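Alpha-L-arabinofuranosidase B (PDB 6SXT) cleaves terminal alpha-L-arabinofuranose units from arabinoxylan, arabinan and related plant polysaccharides, retaining anomeric configuration, and carries a separate arabinose-binding domain. Local coordinates at residues 444-449 and 471-476; 325-330 and 384-389; 346-351 and 372-377. One frame throughout, in Å; residues are numbered along the deposited sequence.

Contact 1 of 3, residues 444-449 and 471-476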
loop_
_atom_site.group_PDB
_atom_site.type_symbol
_atom_site.label_atom_id
_atom_site.label_comp_id
_atom_site.label_asym_id
_atom_site.label_seq_id
_atom_site.Cartn_x
_atom_site.Cartn_y
_atom_site.Cartn_z
ATOM N N TYR A 444 1.976 -14.406 -4.152
ATOM C CA TYR A 444 1.349 -15.569 -3.549
ATOM C C TYR A 444 2.355 -16.701 -3.415
ATOM O O TYR A 444 3.257 -16.785 -4.236
ATOM C CB TYR A 444 0.230 -16.099 -4.447
ATOM C CG TYR A 444 -0.988 -15.205 -4.546
ATOM C CD1 TYR A 444 -1.011 -14.136 -5.392
ATOM C CD2 TYR A 444 -2.109 -15.474 -3.782
ATOM C CE1 TYR A 444 -2.096 -13.272 -5.399
ATOM C CE2 TYR A 444 -3.225 -14.666 -3.834
ATOM C CZ TYR A 444 -3.214 -13.579 -4.669
ATOM O OH TYR A 444 -4.342 -12.759 -4.728
ATOM N N PHE A 445 2.165 -17.539 -2.402
ATOM C CA PHE A 445 2.850 -18.873 -2.430
ATOM C C PHE A 445 2.681 -19.451 -3.834
ATOM O O PHE A 445 1.526 -19.583 -4.296
ATOM C CB PHE A 445 2.268 -19.896 -1.466
ATOM C CG PHE A 445 2.758 -19.896 -0.036
ATOM C CD1 PHE A 445 2.983 -18.750 0.703
ATOM C CD2 PHE A 445 2.998 -21.118 0.581
ATOM C CE1 PHE A 445 3.365 -18.808 2.032
ATOM C CE2 PHE A 445 3.393 -21.183 1.898
ATOM C CZ PHE A 445 3.604 -20.036 2.612
ATOM N N ARG A 446 3.768 -19.817 -4.499
ATOM C CA ARG A 446 3.702 -20.344 -5.876
ATOM C C ARG A 446 4.848 -21.342 -6.058
ATOM O O ARG A 446 6.006 -20.944 -5.827
ATOM C CB ARG A 446 3.801 -19.208 -6.909
ATOM C CG ARG A 446 3.550 -19.649 -8.358
ATOM C CD ARG A 446 4.840 -19.941 -9.158
ATOM N NE ARG A 446 4.392 -20.551 -10.398
ATOM C CZ ARG A 446 4.003 -19.864 -11.474
ATOM N NH1 ARG A 446 4.270 -18.579 -11.582
ATOM N NH2 ARG A 446 3.415 -20.519 -12.467
ATOM N N HIS A 447 4.519 -22.567 -6.473
ATOM C CA HIS A 447 5.577 -23.565 -6.797
ATOM C C HIS A 447 6.000 -23.381 -8.264
ATOM O O HIS A 447 5.165 -23.158 -9.174
ATOM C CB HIS A 447 5.213 -24.994 -6.394
ATOM C CG HIS A 447 4.094 -25.570 -7.161
ATOM N ND1 HIS A 447 4.337 -26.199 -8.367
ATOM C CD2 HIS A 447 2.749 -25.551 -6.984
ATOM C CE1 HIS A 447 3.189 -26.600 -8.860
ATOM N NE2 HIS A 447 2.201 -26.191 -8.058
ATOM N N TYR A 448 7.305 -23.430 -8.475
ATOM C CA TYR A 448 7.934 -23.271 -9.798
ATOM C C TYR A 448 9.206 -24.141 -9.795
ATOM O O TYR A 448 10.120 -23.892 -9.006
ATOM C CB TYR A 448 8.233 -21.800 -10.098
ATOM C CG TYR A 448 8.744 -21.557 -11.492
ATOM C CD1 TYR A 448 7.873 -21.354 -12.541
ATOM C CD2 TYR A 448 10.102 -21.536 -11.734
ATOM C CE1 TYR A 448 8.352 -21.111 -13.823
ATOM C CE2 TYR A 448 10.593 -21.299 -13.007
ATOM C CZ TYR A 448 9.707 -21.095 -14.047
ATOM O OH TYR A 448 10.181 -20.862 -15.305
ATOM N N GLU A 449 9.196 -25.129 -10.688
ATOM C CA GLU A 449 10.242 -26.203 -10.739
ATOM C C GLU A 449 10.368 -26.813 -9.333
ATOM O O GLU A 449 11.495 -27.037 -8.869
ATOM C CB GLU A 449 11.532 -25.632 -11.316
ATOM C CG GLU A 449 11.357 -25.229 -12.777
ATOM C CD GLU A 449 12.606 -24.793 -13.519
ATOM O OE1 GLU A 449 13.630 -24.584 -12.897
ATOM O OE2 GLU A 449 12.535 -24.677 -14.733
ATOM N N ASN A 471 -3.209 -22.525 -10.954
ATOM C CA ASN A 471 -3.040 -23.870 -10.329
ATOM C C ASN A 471 -1.853 -23.863 -9.357
ATOM O O ASN A 471 -2.007 -24.421 -8.222
ATOM C CB ASN A 471 -2.872 -24.924 -11.425
ATOM C CG ASN A 471 -4.168 -25.225 -12.129
ATOM O OD1 ASN A 471 -5.255 -25.087 -11.574
ATOM N ND2 ASN A 471 -4.039 -25.753 -13.343
ATOM N N ASP A 472 -0.766 -23.208 -9.718
ATOM C CA ASP A 472 0.516 -23.241 -8.965
ATOM C C ASP A 472 0.431 -22.403 -7.684
ATOM O O ASP A 472 1.348 -22.531 -6.866
ATOM C CB ASP A 472 1.704 -22.798 -9.792
ATOM C CG ASP A 472 2.026 -23.662 -11.021
ATOM O OD1 ASP A 472 1.345 -24.729 -11.202
ATOM O OD2 ASP A 472 2.901 -23.208 -11.768
ATOM N N VAL A 473 -0.653 -21.625 -7.492
ATOM C CA VAL A 473 -0.857 -20.878 -6.223
ATOM C C VAL A 473 -2.039 -21.437 -5.443
ATOM O O VAL A 473 -2.441 -20.803 -4.452
ATOM C CB VAL A 473 -1.012 -19.362 -6.480
ATOM C CG1 VAL A 473 0.153 -18.782 -7.235
ATOM C CG2 VAL A 473 -2.361 -19.019 -7.122
ATOM N N SER A 474 -2.565 -22.604 -5.787
ATOM C CA SER A 474 -3.719 -23.193 -5.113
ATOM C C SER A 474 -3.259 -24.466 -4.399
ATOM O O SER A 474 -2.669 -25.347 -5.088
ATOM C CB SER A 474 -4.833 -23.477 -6.083
ATOM O OG SER A 474 -5.300 -22.239 -6.681
ATOM N N PHE A 475 -3.522 -24.561 -3.119
ATOM C CA PHE A 475 -3.080 -25.711 -2.277
ATOM C C PHE A 475 -4.242 -26.214 -1.464
ATOM O O PHE A 475 -4.963 -25.440 -0.834
ATOM C CB PHE A 475 -1.938 -25.293 -1.360
ATOM C CG PHE A 475 -0.758 -24.793 -2.118
ATOM C CD1 PHE A 475 0.228 -25.653 -2.612
ATOM C CD2 PHE A 475 -0.635 -23.445 -2.424
ATOM C CE1 PHE A 475 1.311 -25.169 -3.301
ATOM C CE2 PHE A 475 0.453 -22.970 -3.122
ATOM C CZ PHE A 475 1.436 -23.815 -3.573
ATOM N N GLU A 476 -4.415 -27.538 -1.403
ATOM C CA GLU A 476 -5.417 -28.140 -0.516
ATOM C C GLU A 476 -4.857 -28.286 0.884
ATOM O O GLU A 476 -3.691 -28.702 1.044
ATOM C CB GLU A 476 -5.849 -29.501 -1.056
ATOM C CG GLU A 476 -6.770 -29.398 -2.262
ATOM C CD GLU A 476 -8.218 -29.052 -1.944
ATOM O OE1 GLU A 476 -8.562 -28.799 -0.775
ATOM O OE2 GLU A 476 -9.008 -29.068 -2.907
HETATM O O HOH W 1 -0.822 -19.355 -2.907
HETATM O O HOH W 2 -0.578 -26.121 -6.709
#

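Contact 2 of 3, residues 325-330 and 384-389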
loop_
_atom_site.group_PDB
_atom_site.type_symbol
_atom_site.label_atom_id
_atom_site.label_comp_id
_atom_site.label_asym_id
_atom_site.label_seq_id
_atom_site.Cartn_x
_atom_site.Cartn_y
_atom_site.Cartn_z
ATOM N N GLY A 325 -11.983 -17.913 1.859
ATOM C CA GLY A 325 -11.733 -19.347 1.649
ATOM C C GLY A 325 -11.668 -20.097 2.979
ATOM O O GLY A 325 -11.988 -19.585 4.048
ATOM N N PRO A 326 -11.294 -21.394 2.909
ATOM C CA PRO A 326 -11.258 -22.223 4.103
ATOM C C PRO A 326 -10.429 -21.690 5.274
ATOM O O PRO A 326 -10.783 -21.842 6.448
ATOM C CB PRO A 326 -10.661 -23.532 3.585
ATOM C CG PRO A 326 -10.108 -23.266 2.240
ATOM C CD PRO A 326 -10.879 -22.080 1.698
ATOM N N SER A 327 -9.332 -21.069 5.005
ATOM C CA SER A 327 -8.569 -20.533 6.199
ATOM C C SER A 327 -8.242 -21.558 7.329
ATOM O O SER A 327 -8.285 -22.810 7.133
ATOM C CB SER A 327 -9.263 -19.341 6.804
ATOM O OG SER A 327 -8.361 -18.560 7.578
ATOM N N PHE A 328 -7.810 -21.050 8.474
ATOM C CA PHE A 328 -7.033 -21.767 9.512
ATOM C C PHE A 328 -7.423 -21.276 10.891
ATOM O O PHE A 328 -8.050 -20.230 11.002
ATOM C CB PHE A 328 -5.523 -21.521 9.349
ATOM C CG PHE A 328 -4.979 -21.905 7.998
ATOM C CD1 PHE A 328 -4.642 -23.222 7.696
ATOM C CD2 PHE A 328 -4.822 -20.953 6.994
ATOM C CE1 PHE A 328 -4.103 -23.546 6.466
ATOM C CE2 PHE A 328 -4.395 -21.308 5.731
ATOM C CZ PHE A 328 -4.005 -22.607 5.468
ATOM N N THR A 329 -6.988 -21.995 11.930
ATOM C CA THR A 329 -7.083 -21.585 13.352
ATOM C C THR A 329 -5.685 -21.675 13.964
ATOM O O THR A 329 -4.981 -22.635 13.641
ATOM C CB THR A 329 -8.039 -22.487 14.149
ATOM O OG1 THR A 329 -9.193 -22.782 13.362
ATOM C CG2 THR A 329 -8.464 -21.857 15.453
ATOM N N SER A 330 -5.332 -20.755 14.812
ATOM C CA SER A 330 -4.011 -20.753 15.462
ATOM C C SER A 330 -3.810 -22.051 16.257
ATOM O O SER A 330 -4.745 -22.468 16.999
ATOM C CB SER A 330 -3.873 -19.596 16.343
ATOM O OG SER A 330 -2.517 -19.503 16.780
ATOM N N GLN A 384 -5.218 -10.868 11.584
ATOM C CA GLN A 384 -6.248 -11.542 10.765
ATOM C C GLN A 384 -5.628 -12.649 9.914
ATOM O O GLN A 384 -6.299 -13.548 9.517
ATOM C CB GLN A 384 -6.868 -10.631 9.675
ATOM C CG GLN A 384 -7.577 -9.414 10.123
ATOM C CD GLN A 384 -8.369 -8.913 8.919
ATOM O OE1 GLN A 384 -9.030 -9.688 8.231
ATOM N NE2 GLN A 384 -8.186 -7.628 8.713
ATOM N N CYS A 385 -4.343 -12.523 9.628
ATOM C CA CYS A 385 -3.617 -13.390 8.710
ATOM C C CYS A 385 -2.841 -14.410 9.555
ATOM O O CYS A 385 -3.169 -14.596 10.760
ATOM C CB CYS A 385 -2.764 -12.577 7.779
ATOM S SG CYS A 385 -3.855 -11.469 6.791
ATOM N N PHE A 386 -1.966 -15.159 8.900
ATOM C CA PHE A 386 -1.317 -16.338 9.531
ATOM C C PHE A 386 0.165 -16.342 9.187
ATOM O O PHE A 386 0.674 -15.767 8.183
ATOM C CB PHE A 386 -2.021 -17.636 9.144
ATOM C CG PHE A 386 -3.448 -17.690 9.601
ATOM C CD1 PHE A 386 -3.758 -18.028 10.901
ATOM C CD2 PHE A 386 -4.475 -17.263 8.772
ATOM C CE1 PHE A 386 -5.066 -18.042 11.345
ATOM C CE2 PHE A 386 -5.779 -17.272 9.214
ATOM C CZ PHE A 386 -6.083 -17.641 10.503
ATOM N N SER A 387 0.889 -17.112 10.042
ATOM C CA SER A 387 2.294 -17.458 9.791
ATOM C C SER A 387 2.430 -18.986 9.958
ATOM O O SER A 387 1.615 -19.565 10.699
ATOM C CB SER A 387 3.208 -16.689 10.705
ATOM O OG SER A 387 3.095 -15.255 10.510
ATOM N N PHE A 388 3.351 -19.581 9.215
ATOM C CA PHE A 388 3.474 -21.049 9.095
ATOM C C PHE A 388 4.801 -21.480 9.713
ATOM O O PHE A 388 5.849 -21.101 9.228
ATOM C CB PHE A 388 3.355 -21.449 7.636
ATOM C CG PHE A 388 1.979 -21.142 7.099
ATOM C CD1 PHE A 388 0.973 -22.073 7.192
ATOM C CD2 PHE A 388 1.673 -19.885 6.621
ATOM C CE1 PHE A 388 -0.317 -21.783 6.782
ATOM C CE2 PHE A 388 0.381 -19.603 6.193
ATOM C CZ PHE A 388 -0.599 -20.546 6.271
ATOM N N GLU A 389 4.699 -22.111 10.870
ATOM C CA GLU A 389 5.866 -22.518 11.691
ATOM C C GLU A 389 6.202 -23.981 11.367
ATOM O O GLU A 389 5.327 -24.813 11.302
ATOM C CB GLU A 389 5.513 -22.387 13.167
ATOM C CG GLU A 389 6.706 -22.663 14.071
ATOM C CD GLU A 389 6.323 -22.648 15.519
ATOM O OE1 GLU A 389 5.115 -22.621 15.784
ATOM O OE2 GLU A 389 7.197 -22.480 16.341
#

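Contact 3 of 3, residues 346-351 and 372-377. With SO4 (sulfate ion), chain R.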
loop_
_atom_site.group_PDB
_atom_site.type_symbol
_atom_site.label_atom_id
_atom_site.label_comp_id
_atom_site.label_asym_id
_atom_site.label_seq_id
_atom_site.Cartn_x
_atom_site.Cartn_y
_atom_site.Cartn_z
ATOM N N ARG A 346 2.438 -34.053 -4.554
ATOM C CA ARG A 346 3.485 -33.260 -3.868
ATOM C C ARG A 346 2.858 -32.357 -2.819
ATOM O O ARG A 346 1.689 -31.902 -2.956
ATOM C CB ARG A 346 4.333 -32.426 -4.815
ATOM C CG ARG A 346 4.897 -33.214 -5.989
ATOM C CD ARG A 346 5.795 -32.433 -6.881
ATOM N NE ARG A 346 7.115 -32.194 -6.342
ATOM C CZ ARG A 346 8.158 -33.014 -6.539
ATOM N NH1 ARG A 346 9.326 -32.741 -6.014
ATOM N NH2 ARG A 346 8.008 -34.094 -7.274
ATOM N N TYR A 347 3.624 -32.068 -1.797
ATOM C CA TYR A 347 3.261 -31.223 -0.644
ATOM C C TYR A 347 4.352 -30.188 -0.412
ATOM O O TYR A 347 5.529 -30.398 -0.769
ATOM C CB TYR A 347 3.092 -32.046 0.631
ATOM C CG TYR A 347 1.870 -32.908 0.627
ATOM C CD1 TYR A 347 1.889 -34.118 -0.060
ATOM C CD2 TYR A 347 0.725 -32.574 1.326
ATOM C CE1 TYR A 347 0.795 -34.944 -0.098
ATOM C CE2 TYR A 347 -0.394 -33.392 1.300
ATOM C CZ TYR A 347 -0.324 -34.620 0.638
ATOM O OH TYR A 347 -1.441 -35.419 0.590
ATOM N N ILE A 348 3.969 -29.039 0.185
ATOM C CA ILE A 348 4.947 -28.011 0.565
ATOM C C ILE A 348 5.777 -28.583 1.717
ATOM O O ILE A 348 5.227 -28.932 2.783
ATOM C CB ILE A 348 4.274 -26.677 0.982
ATOM C CG1 ILE A 348 3.400 -26.168 -0.172
ATOM C CG2 ILE A 348 5.345 -25.689 1.415
ATOM C CD1 ILE A 348 2.808 -24.788 0.062
ATOM N N ALA A 349 7.059 -28.620 1.471
ATOM C CA ALA A 349 8.001 -29.155 2.467
ATOM C C ALA A 349 9.216 -28.251 2.509
ATOM O O ALA A 349 9.209 -27.100 1.976
ATOM C CB ALA A 349 8.355 -30.581 2.088
ATOM N N HIS A 350 10.312 -28.689 3.129
ATOM C CA HIS A 350 11.524 -27.885 3.072
ATOM C C HIS A 350 12.724 -28.841 3.211
ATOM O O HIS A 350 12.544 -29.932 3.804
ATOM C CB HIS A 350 11.534 -26.772 4.122
ATOM C CG HIS A 350 11.680 -27.289 5.512
ATOM N ND1 HIS A 350 12.935 -27.316 6.120
ATOM C CD2 HIS A 350 10.780 -27.770 6.395
ATOM C CE1 HIS A 350 12.769 -27.817 7.337
ATOM N NE2 HIS A 350 11.469 -28.124 7.534
ATOM N N THR A 351 13.820 -28.386 2.669
ATOM C CA THR A 351 15.169 -29.020 2.848
ATOM C C THR A 351 16.045 -27.937 3.449
ATOM O O THR A 351 16.423 -26.988 2.720
ATOM C CB THR A 351 15.734 -29.541 1.538
ATOM O OG1 THR A 351 14.733 -30.364 0.943
ATOM C CG2 THR A 351 17.003 -30.336 1.803
ATOM N N ALA A 372 7.057 -31.549 5.939
ATOM C CA ALA A 372 5.803 -31.274 5.173
ATOM C C ALA A 372 4.656 -30.950 6.119
ATOM O O ALA A 372 3.488 -31.038 5.676
ATOM C CB ALA A 372 5.478 -32.446 4.326
ATOM N N SER A 373 4.938 -30.669 7.384
ATOM C CA SER A 373 3.901 -30.348 8.376
ATOM C C SER A 373 4.175 -28.962 8.934
ATOM O O SER A 373 5.343 -28.610 9.199
ATOM C CB SER A 373 3.802 -31.410 9.469
ATOM O OG SER A 373 3.497 -32.633 8.854
ATOM N N TRP A 374 3.113 -28.168 9.129
ATOM C CA TRP A 374 3.218 -26.725 9.452
ATOM C C TRP A 374 2.226 -26.370 10.544
ATOM O O TRP A 374 1.026 -26.677 10.409
ATOM C CB TRP A 374 2.971 -25.915 8.172
ATOM C CG TRP A 374 3.923 -26.255 7.068
ATOM C CD1 TRP A 374 3.737 -27.153 6.059
ATOM C CD2 TRP A 374 5.281 -25.830 6.977
ATOM N NE1 TRP A 374 4.847 -27.225 5.279
ATOM C CE2 TRP A 374 5.821 -26.442 5.831
ATOM C CE3 TRP A 374 6.068 -24.944 7.718
ATOM C CZ2 TRP A 374 7.119 -26.192 5.399
ATOM C CZ3 TRP A 374 7.355 -24.719 7.309
ATOM C CH2 TRP A 374 7.870 -25.342 6.163
ATOM N N THR A 375 2.688 -25.782 11.618
ATOM C CA THR A 375 1.850 -25.240 12.688
ATOM C C THR A 375 1.413 -23.833 12.242
ATOM O O THR A 375 2.255 -22.984 12.005
ATOM C CB THR A 375 2.568 -25.189 14.022
ATOM O OG1 THR A 375 3.113 -26.508 14.281
ATOM C CG2 THR A 375 1.611 -24.756 15.113
ATOM N N VAL A 376 0.117 -23.649 12.191
ATOM C CA VAL A 376 -0.432 -22.326 11.767
ATOM C C VAL A 376 -0.542 -21.475 13.013
ATOM O O VAL A 376 -1.066 -21.935 14.058
ATOM C CB VAL A 376 -1.776 -22.497 11.039
ATOM C CG1 VAL A 376 -2.193 -21.138 10.444
ATOM C CG2 VAL A 376 -1.678 -23.504 9.927
ATOM N N VAL A 377 -0.010 -20.267 12.974
ATOM C CA VAL A 377 -0.097 -19.369 14.126
ATOM C C VAL A 377 -0.653 -18.018 13.657
ATOM O O VAL A 377 -0.563 -17.679 12.467
ATOM C CB VAL A 377 1.238 -19.206 14.825
ATOM C CG1 VAL A 377 1.874 -20.572 15.159
ATOM C CG2 VAL A 377 2.202 -18.383 14.081
HETATM S S SO4 R . 11.411 -35.420 -7.499
HETATM O O1 SO4 R . 12.509 -36.342 -7.666
HETATM O O2 SO4 R . 10.252 -36.144 -7.018
HETATM O O3 SO4 R . 11.810 -34.378 -6.543
HETATM O O4 SO4 R . 11.100 -34.826 -8.780
HETATM O O HOH W 3 2.783 -29.642 3.484
#

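Contact 1 of 3, residues 444-449 and 471-476
The imidazole of His447 has Asp472 CB over one face, 3.8 Å above the plane and displaced toward the rim; at its edge lie Phe475 CE1 and a water, bonded to His447 NE2, that donates to Asn471 O and Ser474 O. The guanidinium of Arg446 meets Asp472 OD2 at its edge, with Tyr448 CD1 over a face; the Phe475 ring has the same water over one face, toward the rim, and turns an edge to Phe445 O. This is the arabinose-binding beta-trefoil, where His447 and Asp472 are substrate-binding residues. Arg446 NH2 reaches Asp472 OD2 at 2.8 Å in a salt bridge (163° at the hydrogen) from the anti side, 30° out of the carboxylate plane; the NE bond to OD2 is weak. NE also donates to His447 O at 3.0 Å, which helps to hold the guanidinium's orientation. Thr340 OG1 bonds both Asp472 OD1 and His447 NE2, linking the two binding residues. Where the helix ends, Asp472 O accepts His447 N at 3.2 Å, and the next residue sends Val473 CA to Phe445 O at 3.3 Å. A second water donates to Phe445 O and Val473 O, 2.7 Å from each.

Contact 2 of 3, residues 325-330 and 384-389
Phe328 meets both Phe386 and Phe388 in an aromatic cluster and plays a different part toward each. Against Phe386 it supplies the edge: the ring centroids are 5.7 Å apart, the planes meet at 68°, and Phe328 points its rim at the Phe386 face in a T-shaped pair. Against Phe388 it supplies the face. There the centroids lie 5.4 Å apart with planes at 82°, and the Phe388 edge enters through CZ, 3.9 Å from Phe328 CE2, with CE1 beside it near Phe328 CZ.

The Phe386 face also takes the root of the Phe328 side chain. Phe328 CB sits over the centre of that ring, 4.0 Å from its centroid, a CH-pi contact. A chi1 of -57° sets Phe328 CG anti to the carbonyl carbon, beside the backbone N. The far end of Phe386 runs up to polar atoms of the loop: its CZ is 3.3 Å from Phe328 O, and its CE2 is 3.3 Å from Ser327 OG, which approaches obliquely. Neither oxygen is hydrogen-bonded to the ring, and the contact is carried by edge-to-face, CH-pi and apolar contacts.

In the fold, the loop 325-330 leads from strand 317-319 to strand 333-338, at the start of the arabinose-binding beta-trefoil domain, and lays Phe328 against strand 386-390, which neighbours strand 374-378 in a four-stranded antiparallel sheet. Val376 of strand 374-378 touches all three phenylalanines. Pro424 of strand 422-426 packs on Ser327, Phe328 and Phe386, and that strand is tied to the base of strand 386-390 by the Cys385-Cys423 disulfide, while Ile398 of strand 396-401 packs against Phe388.

Contact 3 of 3, residues 346-351 and 372-377
Trp374 turns the edge of its indole to the carbonyl of Ile348 and meets the ring of His350 obliquely. Its CB already heads toward strand 346-351, and CG lies anti to the carbonyl carbon (chi1 -58°), beside its own backbone N. In the five-membered ring, CD1 and CE2 flank NE1 and lie equally far from Ile348 O, to which NE1 donates at 3.0 Å. The bond is almost straight, 176° at the hydrogen; the acceptor lies in the indole plane, whereas the donor stands well above the carbonyl plane of Ile348. Ile348 CG2 lies beside NE1, the two side chains crossing at about a right angle. Farther out, CZ2 comes 4.1 Å from Ala349 O, which also lies near the ring plane. At the tip, CH2 is 3.8 Å from His350 CD2.

Ile348 O is gripped from more than one direction. A water donates to it at 2.6 Å and to Ala372 O at 2.7 Å, and Ala372 CA approaches it at 3.4 Å as a CA-H...O contact. In this beta-trefoil, Ala372 is where the chain leaves helix 366-371 before entering strand 374-378. The local directions of strands 346-351 and 374-377 differ by 93°, so they do not pair as sheet neighbours, and the indole N-H and the bridging water make the polar links between them.

Small apolar groups fill in beside these links: Ala349 CB meets Ala372 CB at 4.1 Å, and Tyr347 CB lies a little farther from the same methyl. The polar end of Tyr347 is bonded to Glu478, and His350 through ND1 to Asp352 O and through NE2 to Asp392. Arg346 grips a sulfate, probably from the crystallisation liquor, NH1 donating to O3 at 3.0 Å and NH2 to O2.

The touching residues of contacts 1 and 3 are all buried, while contact 2 is partly exposed along its loop. All three reach the same four-stranded sheet. Contacts 1 and 3 share a pattern: a residue just past a helix sends its CA to a strand carbonyl, a water joins the two backbones, and an aromatic two residues on reaches that carbonyl, as an N-H donor in contact 3 but only as a C-H edge in contact 1. Contact 1 adds a salt bridge and substrate-binding side chains; contact 2 relies on edge-to-face phenylalanines. Ile348 CD1 of contact 3 packs on Phe475 and Phe445 of contact 1, and probable hydrogen bonds, Thr375 N to Glu389 O and Val377 N to Ser387 O, pair contact 3 with contact 2.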